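Local atomic coordinates of bacterial transferase hexapeptide (Three repeats) family protein (Acinetobacter baumannii, PDB entry 4M9C), a protein that probably transfers an acetyl group to a UDP-linked amino sugar in the biosynthesis of UDP-N,N'-diacetylbacillosamine. Residues Phe33-Asp38 against Thr43-Tyr48; Leu51-Phe56 against Ser81-Asp86; Val88-Val93 against Gly125-Ala130. All coordinates share one frame; numbering follows the deposited sequence.

Interaction 1. Residues Phe33-Asp38 against Thr43-Tyr48; sequences FAFIDD and TTLNGY
Strand 33-36 faces Leu45 and Tyr48, the two ends of a type I' turn whose residues pair back on each other, Leu45 N to Tyr48 O at 2.7 Å and Tyr48 N to Leu45 O at 2.8 Å; no hydrogen bond crosses between the segments. Phe35 is at the centre of the contact, touching both Leu45 and Tyr48. The methyl CD2 of Leu45 sits over the centre of the Phe35 ring, 3.9 Å from the centroid, as a CH-pi contact. Leu45 reaches that spot because its CG lies anti to the backbone N (chi1 -178°). The closest approach is Phe35 CE2 to Leu45 O, 3.4 Å, the oxygen that also accepts from Tyr48 N. Tyr48 CB packs on Phe35 too, 3.8 Å from its CD2, and the two rings meet obliquely, their planes at 85°. Phe33 gives only its CB, 3.9 Å from Tyr48 CE1, while its ring leads away. The OH of Tyr48 accepts a hydrogen bond from Arg22 NH1, and Lys30 makes a cation-pi contact with its ring. Met18 of helix 14-24 touches Phe35 and Tyr48, so the cluster packs between that helix and the sheet, where strand 33-36 lies between strands 3-8 and 48-51.

Interaction 2. Residues Leu51-Phe56 against Ser81-Asp86; sequences LSYLDF and SLLEKD
Tyr53 reaches across from the first turn of helix 53-58 and meets Leu82 and Leu83 of helix 73-85 and, farther along the chain, Asp86. Its OH donates a hydrogen bond of 2.8 Å to Asp86 OD2, which it meets on the anti side, 34° out of the carboxylate plane. The carboxylate comes in at the edge of the ring, its plane turned 60° from that of the phenol. Leu82 lies over one face: its CD2 is 4.0 Å from the ring centroid, displaced toward the rim, and its CG packs 3.8 Å from Tyr53 CE1. Leu83 takes the edge, with CD2 3.5 Å from Tyr53 CE2. With CG anti to the backbone N (chi1 180°), the Tyr53 side chain extends straight toward the second helix and reaches it although the nearest alpha carbons, Tyr53 CA and Leu83 CA, are 9.4 Å apart. One step outward, Ser52 is the N-cap of helix 53-58, its OG accepting from Asp55 N at 3.1 Å. Asp38 OD1 accepts from Tyr53 N, so two side chains hold the start of the helix that presents the tyrosine. Behind Leu83 lie Val66 and Ile68 of strand 63-68. Two helices packed side by side on a largely parallel sheet are characteristic of a Rossmann-like alpha/beta domain, in keeping with the PglD N-terminal family.

Interaction 3. Residues Val88-Val93 against Gly125-Ala130; sequences VQHLAV and GKFFHA
His90 and Phe127 meet as a T-shaped pair, the edge of the phenyl ring directed at one face of the imidazole. Phe127 CZ stands 3.5 Å above the His90 plane, over its centre, and on the opposite face the carbonyl oxygen of Val88 lies above the centre at the longer height of 4.2 Å. The planes are 83° apart and the centroids 4.7 Å. CE2 and CZ do the touching: CE2 comes to 3.5 Å from His90 ND1, while CZ is 3.6 Å from His90 CE1. Relative to the phenyl ring, His90 CG lies at the edge and in plane. In His90, CG is anti to the carbonyl carbon (chi1 -59°), which places the imidazole beside Phe127, and a chi2 of -67° turns one of its faces toward the phenyl edge. The rotation of the imidazole is fixed further by NE2, hydrogen-bonded to Glu84 OE2 on helix 73-85. The ring of Phe127 also meets that of Tyr145, the two planes nearly parallel. Val80 of helix 73-85 touches both His90 and Phe127, and Phe127 O accepts from Arg76 of the same helix. The pair therefore packs against helix 73-85, between strand 89-90, an outermost strand of the N-terminal sheet within this chain, and the turn joining strands 122-124 and 129-130 of the left-handed beta-helix.

Overall arrangement
The three contacts follow one another along the chain without overlap. Interactions 1 and 2 both belong to the N-terminal Rossmann-like domain, their centres 15 Å apart, and join directly where Leu51 pairs with Phe35 and Asp37 and where Ile36 packs on Phe56. Interaction 3 has its centre 16 Å from that of interaction 2 and 20 Å from that of interaction 1. Helix 73-85 leads into strand 89-90, and a probable backbone hydrogen bond from Val88 N to Leu83 O ties interactions 2 and 3 together. Interactions 1 and 3 reach the same mixed sheet without touching. The series thus runs from within the N-terminal domain to its junction with the left-handed beta-helix.

Interaction 1. Residues Phe33-Asp38 against Thr43-Tyr48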
loop_
_atom_site.group_PDB
_atom_site.type_symbol
_atom_site.label_atom_id
_atom_site.label_comp_id
_atom_site.label_asym_id
_atom_site.label_seq_id
_atom_site.Cartn_x
_atom_site.Cartn_y
_atom_site.Cartn_z
ATOM N N PHE A 33 -23.818 4.970 18.944
ATOM C CA PHE A 33 -23.093 5.735 17.918
ATOM C C PHE A 33 -23.992 6.611 17.047
ATOM O O PHE A 33 -25.104 6.224 16.711
ATOM C CB PHE A 33 -22.329 4.789 16.993
ATOM C CG PHE A 33 -21.275 3.971 17.686
ATOM C CD1 PHE A 33 -19.932 4.312 17.573
ATOM C CD2 PHE A 33 -21.624 2.852 18.421
ATOM C CE1 PHE A 33 -18.955 3.551 18.198
ATOM C CE2 PHE A 33 -20.657 2.086 19.048
ATOM C CZ PHE A 33 -19.322 2.435 18.942
ATOM N N ALA A 34 -23.480 7.768 16.638
ATOM C CA ALA A 34 -24.191 8.612 15.691
ATOM C C ALA A 34 -23.244 9.411 14.816
ATOM O O ALA A 34 -22.137 9.760 15.229
ATOM C CB ALA A 34 -25.147 9.560 16.423
ATOM N N PHE A 35 -23.696 9.699 13.602
ATOM C CA PHE A 35 -23.089 10.744 12.792
ATOM C C PHE A 35 -23.542 12.116 13.293
ATOM O O PHE A 35 -24.709 12.305 13.625
ATOM C CB PHE A 35 -23.489 10.574 11.331
ATOM C CG PHE A 35 -22.901 9.353 10.675
ATOM C CD1 PHE A 35 -21.573 9.341 10.278
ATOM C CD2 PHE A 35 -23.684 8.231 10.435
ATOM C CE1 PHE A 35 -21.033 8.230 9.669
ATOM C CE2 PHE A 35 -23.149 7.109 9.830
ATOM C CZ PHE A 35 -21.822 7.108 9.446
ATOM N N ILE A 36 -22.615 13.066 13.354
ATOM C CA ILE A 36 -22.941 14.449 13.687
ATOM C C ILE A 36 -22.838 15.291 12.424
ATOM O O ILE A 36 -21.756 15.400 11.837
ATOM C CB ILE A 36 -21.960 15.024 14.724
ATOM C CG1 ILE A 36 -22.059 14.261 16.047
ATOM C CG2 ILE A 36 -22.208 16.517 14.934
ATOM C CD1 ILE A 36 -21.112 14.775 17.113
ATOM N N ASP A 37 -23.958 15.881 12.004
ATOM C CA ASP A 37 -23.989 16.696 10.788
ATOM C C ASP A 37 -25.232 17.597 10.753
ATOM O O ASP A 37 -26.347 17.120 10.565
ATOM C CB ASP A 37 -23.940 15.804 9.543
ATOM C CG ASP A 37 -23.648 16.586 8.271
ATOM O OD1 ASP A 37 -22.492 16.530 7.782
ATOM O OD2 ASP A 37 -24.576 17.255 7.759
ATOM N N ASP A 38 -25.029 18.898 10.947
ATOM C CA ASP A 38 -26.142 19.848 11.003
ATOM C C ASP A 38 -26.993 19.777 9.740
ATOM O O ASP A 38 -28.217 19.648 9.808
ATOM C CB ASP A 38 -25.626 21.274 11.215
ATOM C CG ASP A 38 -25.156 21.514 12.637
ATOM O OD1 ASP A 38 -25.573 20.745 13.532
ATOM O OD2 ASP A 38 -24.378 22.468 12.863
ATOM N N THR A 43 -31.911 12.875 9.606
ATOM C CA THR A 43 -31.872 11.738 8.688
ATOM C C THR A 43 -31.194 10.515 9.336
ATOM O O THR A 43 -30.768 10.581 10.486
ATOM C CB THR A 43 -31.134 12.110 7.385
ATOM O OG1 THR A 43 -31.348 11.089 6.402
ATOM C CG2 THR A 43 -29.638 12.264 7.629
ATOM N N THR A 44 -31.125 9.399 8.608
ATOM C CA THR A 44 -30.320 8.255 9.032
ATOM C C THR A 44 -29.340 7.854 7.919
ATOM O O THR A 44 -29.611 8.065 6.733
ATOM C CB THR A 44 -31.171 7.035 9.428
ATOM O OG1 THR A 44 -31.653 6.386 8.249
ATOM C CG2 THR A 44 -32.347 7.446 10.309
ATOM N N LEU A 45 -28.211 7.266 8.315
ATOM C CA LEU A 45 -27.131 6.942 7.389
ATOM C C LEU A 45 -26.503 5.599 7.768
ATOM O O LEU A 45 -26.007 5.430 8.886
ATOM C CB LEU A 45 -26.073 8.052 7.406
ATOM C CG LEU A 45 -24.895 7.862 6.443
ATOM C CD1 LEU A 45 -25.432 7.749 5.035
ATOM C CD2 LEU A 45 -23.904 9.011 6.537
ATOM N N ASN A 46 -26.538 4.645 6.840
ATOM C CA ASN A 46 -26.049 3.291 7.097
ATOM C C ASN A 46 -26.613 2.721 8.397
ATOM O O ASN A 46 -25.928 1.997 9.118
ATOM C CB ASN A 46 -24.511 3.235 7.110
ATOM C CG ASN A 46 -23.902 3.436 5.727
ATOM O OD1 ASN A 46 -24.611 3.434 4.718
ATOM N ND2 ASN A 46 -22.575 3.588 5.674
ATOM N N GLY A 47 -27.865 3.070 8.692
ATOM C CA GLY A 47 -28.569 2.531 9.846
ATOM C C GLY A 47 -28.297 3.301 11.120
ATOM O O GLY A 47 -28.735 2.899 12.195
ATOM N N TYR A 48 -27.562 4.401 11.008
ATOM C CA TYR A 48 -27.226 5.214 12.174
ATOM C C TYR A 48 -27.974 6.537 12.110
ATOM O O TYR A 48 -28.209 7.059 11.023
ATOM C CB TYR A 48 -25.732 5.544 12.194
ATOM C CG TYR A 48 -24.779 4.377 12.365
ATOM C CD1 TYR A 48 -24.350 3.987 13.628
ATOM C CD2 TYR A 48 -24.280 3.699 11.265
ATOM C CE1 TYR A 48 -23.459 2.938 13.789
ATOM C CE2 TYR A 48 -23.388 2.640 11.418
ATOM C CZ TYR A 48 -22.985 2.268 12.683
ATOM O OH TYR A 48 -22.100 1.227 12.848
#

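Interaction 2. Residues Leu51-Phe56 against Ser81-Asp86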
loop_
_atom_site.group_PDB
_atom_site.type_symbol
_atom_site.label_atom_id
_atom_site.label_comp_id
_atom_site.label_asym_id
_atom_site.label_seq_id
_atom_site.Cartn_x
_atom_site.Cartn_y
_atom_site.Cartn_z
ATOM N N LEU A 51 -27.250 13.302 13.681
ATOM C CA LEU A 51 -27.705 14.327 14.612
ATOM C C LEU A 51 -27.068 15.677 14.334
ATOM O O LEU A 51 -25.939 15.758 13.840
ATOM C CB LEU A 51 -27.383 13.923 16.051
ATOM C CG LEU A 51 -27.842 12.539 16.502
ATOM C CD1 LEU A 51 -27.334 12.263 17.910
ATOM C CD2 LEU A 51 -29.362 12.438 16.447
ATOM N N SER A 52 -27.795 16.742 14.654
ATOM C CA SER A 52 -27.203 18.068 14.652
ATOM C C SER A 52 -26.277 18.097 15.848
ATOM O O SER A 52 -26.428 17.291 16.770
ATOM C CB SER A 52 -28.275 19.152 14.815
ATOM O OG SER A 52 -28.792 19.159 16.139
ATOM N N TYR A 53 -25.327 19.018 15.853
ATOM C CA TYR A 53 -24.407 19.105 16.975
ATOM C C TYR A 53 -25.169 19.355 18.277
ATOM O O TYR A 53 -24.920 18.693 19.282
ATOM C CB TYR A 53 -23.347 20.178 16.745
ATOM C CG TYR A 53 -22.382 20.303 17.893
ATOM C CD1 TYR A 53 -22.405 21.410 18.728
ATOM C CD2 TYR A 53 -21.457 19.307 18.153
ATOM C CE1 TYR A 53 -21.524 21.524 19.785
ATOM C CE2 TYR A 53 -20.577 19.410 19.210
ATOM C CZ TYR A 53 -20.612 20.519 20.018
ATOM O OH TYR A 53 -19.733 20.620 21.065
ATOM N N LEU A 54 -26.112 20.296 18.247
ATOM C CA LEU A 54 -26.890 20.624 19.437
ATOM C C LEU A 54 -27.615 19.416 19.991
ATOM O O LEU A 54 -27.606 19.197 21.197
ATOM C CB LEU A 54 -27.884 21.761 19.164
ATOM C CG LEU A 54 -27.227 23.143 19.185
ATOM C CD1 LEU A 54 -28.123 24.217 18.560
ATOM C CD2 LEU A 54 -26.827 23.507 20.612
ATOM N N ASP A 55 -28.244 18.631 19.120
ATOM C CA ASP A 55 -28.956 17.436 19.574
ATOM C C ASP A 55 -27.998 16.394 20.147
ATOM O O ASP A 55 -28.293 15.763 21.160
ATOM C CB ASP A 55 -29.827 16.846 18.462
ATOM C CG ASP A 55 -31.050 17.711 18.165
ATOM O OD1 ASP A 55 -31.642 18.259 19.127
ATOM O OD2 ASP A 55 -31.409 17.859 16.976
ATOM N N PHE A 56 -26.843 16.230 19.513
ATOM C CA PHE A 56 -25.839 15.321 20.045
ATOM C C PHE A 56 -25.451 15.750 21.455
ATOM O O PHE A 56 -25.471 14.950 22.380
ATOM C CB PHE A 56 -24.595 15.284 19.147
ATOM C CG PHE A 56 -23.458 14.481 19.726
ATOM C CD1 PHE A 56 -22.434 15.103 20.424
ATOM C CD2 PHE A 56 -23.424 13.107 19.578
ATOM C CE1 PHE A 56 -21.383 14.372 20.954
ATOM C CE2 PHE A 56 -22.373 12.363 20.100
ATOM C CZ PHE A 56 -21.354 12.998 20.791
ATOM N N SER A 81 -12.426 23.367 18.556
ATOM C CA SER A 81 -12.687 24.504 19.447
ATOM C C SER A 81 -14.131 24.474 19.950
ATOM O O SER A 81 -14.402 24.722 21.127
ATOM C CB SER A 81 -12.388 25.830 18.747
ATOM O OG SER A 81 -11.003 25.968 18.487
ATOM N N LEU A 82 -15.047 24.152 19.045
ATOM C CA LEU A 82 -16.442 23.926 19.400
ATOM C C LEU A 82 -16.602 22.799 20.430
ATOM O O LEU A 82 -17.327 22.954 21.412
ATOM C CB LEU A 82 -17.254 23.618 18.142
ATOM C CG LEU A 82 -18.773 23.588 18.284
ATOM C CD1 LEU A 82 -19.272 24.957 18.710
ATOM C CD2 LEU A 82 -19.428 23.151 16.979
ATOM N N LEU A 83 -15.930 21.667 20.208
ATOM C CA LEU A 83 -16.053 20.509 21.103
ATOM C C LEU A 83 -15.455 20.763 22.485
ATOM O O LEU A 83 -15.947 20.241 23.486
ATOM C CB LEU A 83 -15.391 19.258 20.504
ATOM C CG LEU A 83 -15.980 18.581 19.264
ATOM C CD1 LEU A 83 -15.041 17.477 18.778
ATOM C CD2 LEU A 83 -17.348 18.025 19.543
ATOM N N GLU A 84 -14.385 21.544 22.540
ATOM C CA GLU A 84 -13.758 21.851 23.820
ATOM C C GLU A 84 -14.707 22.651 24.724
ATOM O O GLU A 84 -14.778 22.400 25.927
ATOM C CB GLU A 84 -12.427 22.583 23.616
ATOM C CG GLU A 84 -11.359 21.759 22.878
ATOM C CD GLU A 84 -10.612 20.800 23.792
ATOM O OE1 GLU A 84 -10.803 20.881 25.025
ATOM O OE2 GLU A 84 -9.827 19.969 23.280
ATOM N N LYS A 85 -15.446 23.592 24.137
ATOM C CA LYS A 85 -16.424 24.391 24.888
ATOM C C LYS A 85 -17.397 23.519 25.673
ATOM O O LYS A 85 -17.764 23.850 26.801
ATOM C CB LYS A 85 -17.217 25.325 23.960
ATOM C CG LYS A 85 -16.520 26.641 23.617
ATOM N N ASP A 86 -17.823 22.413 25.070
ATOM C CA ASP A 86 -18.798 21.528 25.702
ATOM C C ASP A 86 -18.125 20.374 26.437
ATOM O O ASP A 86 -18.797 19.466 26.934
ATOM C CB ASP A 86 -19.795 20.989 24.672
ATOM C CG ASP A 86 -20.730 22.065 24.138
ATOM O OD1 ASP A 86 -21.664 22.454 24.874
ATOM O OD2 ASP A 86 -20.545 22.509 22.981
#

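Interaction 3. Residues Val88-Val93 against Gly125-Ala130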
loop_
_atom_site.group_PDB
_atom_site.type_symbol
_atom_site.label_atom_id
_atom_site.label_comp_id
_atom_site.label_asym_id
_atom_site.label_seq_id
_atom_site.Cartn_x
_atom_site.Cartn_y
_atom_site.Cartn_z
ATOM N N VAL A 88 -16.365 17.885 25.316
ATOM C CA VAL A 88 -16.458 16.581 24.666
ATOM C C VAL A 88 -15.063 15.969 24.507
ATOM O O VAL A 88 -14.089 16.662 24.203
ATOM C CB VAL A 88 -17.152 16.673 23.287
ATOM C CG1 VAL A 88 -17.237 15.299 22.629
ATOM C CG2 VAL A 88 -18.532 17.284 23.432
ATOM N N GLN A 89 -14.981 14.665 24.717
ATOM C CA GLN A 89 -13.717 13.943 24.689
ATOM C C GLN A 89 -13.322 13.588 23.253
ATOM O O GLN A 89 -14.178 13.273 22.427
ATOM C CB GLN A 89 -13.858 12.685 25.546
ATOM C CG GLN A 89 -12.724 11.675 25.431
ATOM C CD GLN A 89 -12.982 10.432 26.283
ATOM O OE1 GLN A 89 -12.333 9.395 26.110
ATOM N NE2 GLN A 89 -13.936 10.537 27.210
ATOM N N HIS A 90 -12.032 13.663 22.952
ATOM C CA HIS A 90 -11.549 13.346 21.616
ATOM C C HIS A 90 -11.056 11.911 21.557
ATOM O O HIS A 90 -10.246 11.498 22.377
ATOM C CB HIS A 90 -10.397 14.266 21.242
ATOM C CG HIS A 90 -10.756 15.717 21.255
ATOM N ND1 HIS A 90 -11.639 16.273 20.353
ATOM C CD2 HIS A 90 -10.342 16.730 22.053
ATOM C CE1 HIS A 90 -11.755 17.566 20.598
ATOM N NE2 HIS A 90 -10.978 17.868 21.625
ATOM N N LEU A 91 -11.525 11.166 20.566
ATOM C CA LEU A 91 -11.128 9.777 20.386
ATOM C C LEU A 91 -9.945 9.638 19.432
ATOM O O LEU A 91 -9.801 10.414 18.479
ATOM C CB LEU A 91 -12.301 8.977 19.828
ATOM C CG LEU A 91 -13.519 8.916 20.733
ATOM C CD1 LEU A 91 -14.679 8.306 19.986
ATOM C CD2 LEU A 91 -13.175 8.092 21.965
ATOM N N ALA A 92 -9.107 8.645 19.693
ATOM C CA ALA A 92 -8.092 8.230 18.730
ATOM C C ALA A 92 -8.597 6.957 18.061
ATOM O O ALA A 92 -9.089 6.047 18.730
ATOM C CB ALA A 92 -6.750 7.981 19.430
ATOM N N VAL A 93 -8.478 6.891 16.741
ATOM C CA VAL A 93 -9.001 5.757 15.997
ATOM C C VAL A 93 -7.905 5.223 15.086
ATOM O O VAL A 93 -7.307 5.989 14.335
ATOM C CB VAL A 93 -10.214 6.203 15.150
ATOM C CG1 VAL A 93 -10.714 5.076 14.260
ATOM C CG2 VAL A 93 -11.324 6.689 16.054
ATOM N N GLY A 125 1.628 15.867 15.890
ATOM C CA GLY A 125 0.812 16.761 16.700
ATOM C C GLY A 125 -0.627 16.305 16.813
ATOM O O GLY A 125 -0.917 15.110 16.699
ATOM N N LYS A 126 -1.532 17.260 17.016
ATOM C CA LYS A 126 -2.927 16.948 17.312
ATOM C C LYS A 126 -3.773 16.824 16.050
ATOM O O LYS A 126 -3.505 17.474 15.043
ATOM C CB LYS A 126 -3.533 18.006 18.243
ATOM C CG LYS A 126 -2.686 18.312 19.473
ATOM C CD LYS A 126 -3.463 19.148 20.504
ATOM N N PHE A 127 -4.787 15.966 16.123
ATOM C CA PHE A 127 -5.781 15.827 15.065
ATOM C C PHE A 127 -5.163 15.535 13.698
ATOM O O PHE A 127 -5.590 16.067 12.671
ATOM C CB PHE A 127 -6.733 17.034 15.076
ATOM C CG PHE A 127 -7.385 17.240 16.420
ATOM C CD1 PHE A 127 -6.871 18.154 17.324
ATOM C CD2 PHE A 127 -8.459 16.453 16.808
ATOM C CE1 PHE A 127 -7.433 18.298 18.580
ATOM C CE2 PHE A 127 -9.034 16.600 18.058
ATOM C CZ PHE A 127 -8.519 17.528 18.945
ATOM N N PHE A 128 -4.157 14.663 13.709
ATOM C CA PHE A 128 -3.559 14.127 12.494
ATOM C C PHE A 128 -4.500 13.135 11.828
ATOM O O PHE A 128 -5.118 12.300 12.499
ATOM C CB PHE A 128 -2.241 13.433 12.838
ATOM C CG PHE A 128 -1.540 12.835 11.663
ATOM C CD1 PHE A 128 -1.129 13.631 10.607
ATOM C CD2 PHE A 128 -1.231 11.477 11.643
ATOM C CE1 PHE A 128 -0.454 13.080 9.518
ATOM C CE2 PHE A 128 -0.544 10.913 10.572
ATOM C CZ PHE A 128 -0.155 11.721 9.495
ATOM N N HIS A 129 -4.616 13.241 10.508
ATOM C CA HIS A 129 -5.439 12.331 9.718
ATOM C C HIS A 129 -4.575 11.654 8.666
ATOM O O HIS A 129 -3.973 12.324 7.817
ATOM C CB HIS A 129 -6.569 13.082 9.019
ATOM C CG HIS A 129 -7.771 13.317 9.882
ATOM N ND1 HIS A 129 -9.044 13.419 9.364
ATOM C CD2 HIS A 129 -7.896 13.465 11.224
ATOM C CE1 HIS A 129 -9.904 13.618 10.349
ATOM N NE2 HIS A 129 -9.232 13.655 11.487
ATOM N N ALA A 130 -4.511 10.326 8.725
ATOM C CA ALA A 130 -3.791 9.534 7.731
ATOM C C ALA A 130 -4.780 8.594 7.073
ATOM O O ALA A 130 -5.231 7.632 7.692
ATOM C CB ALA A 130 -2.701 8.732 8.389
#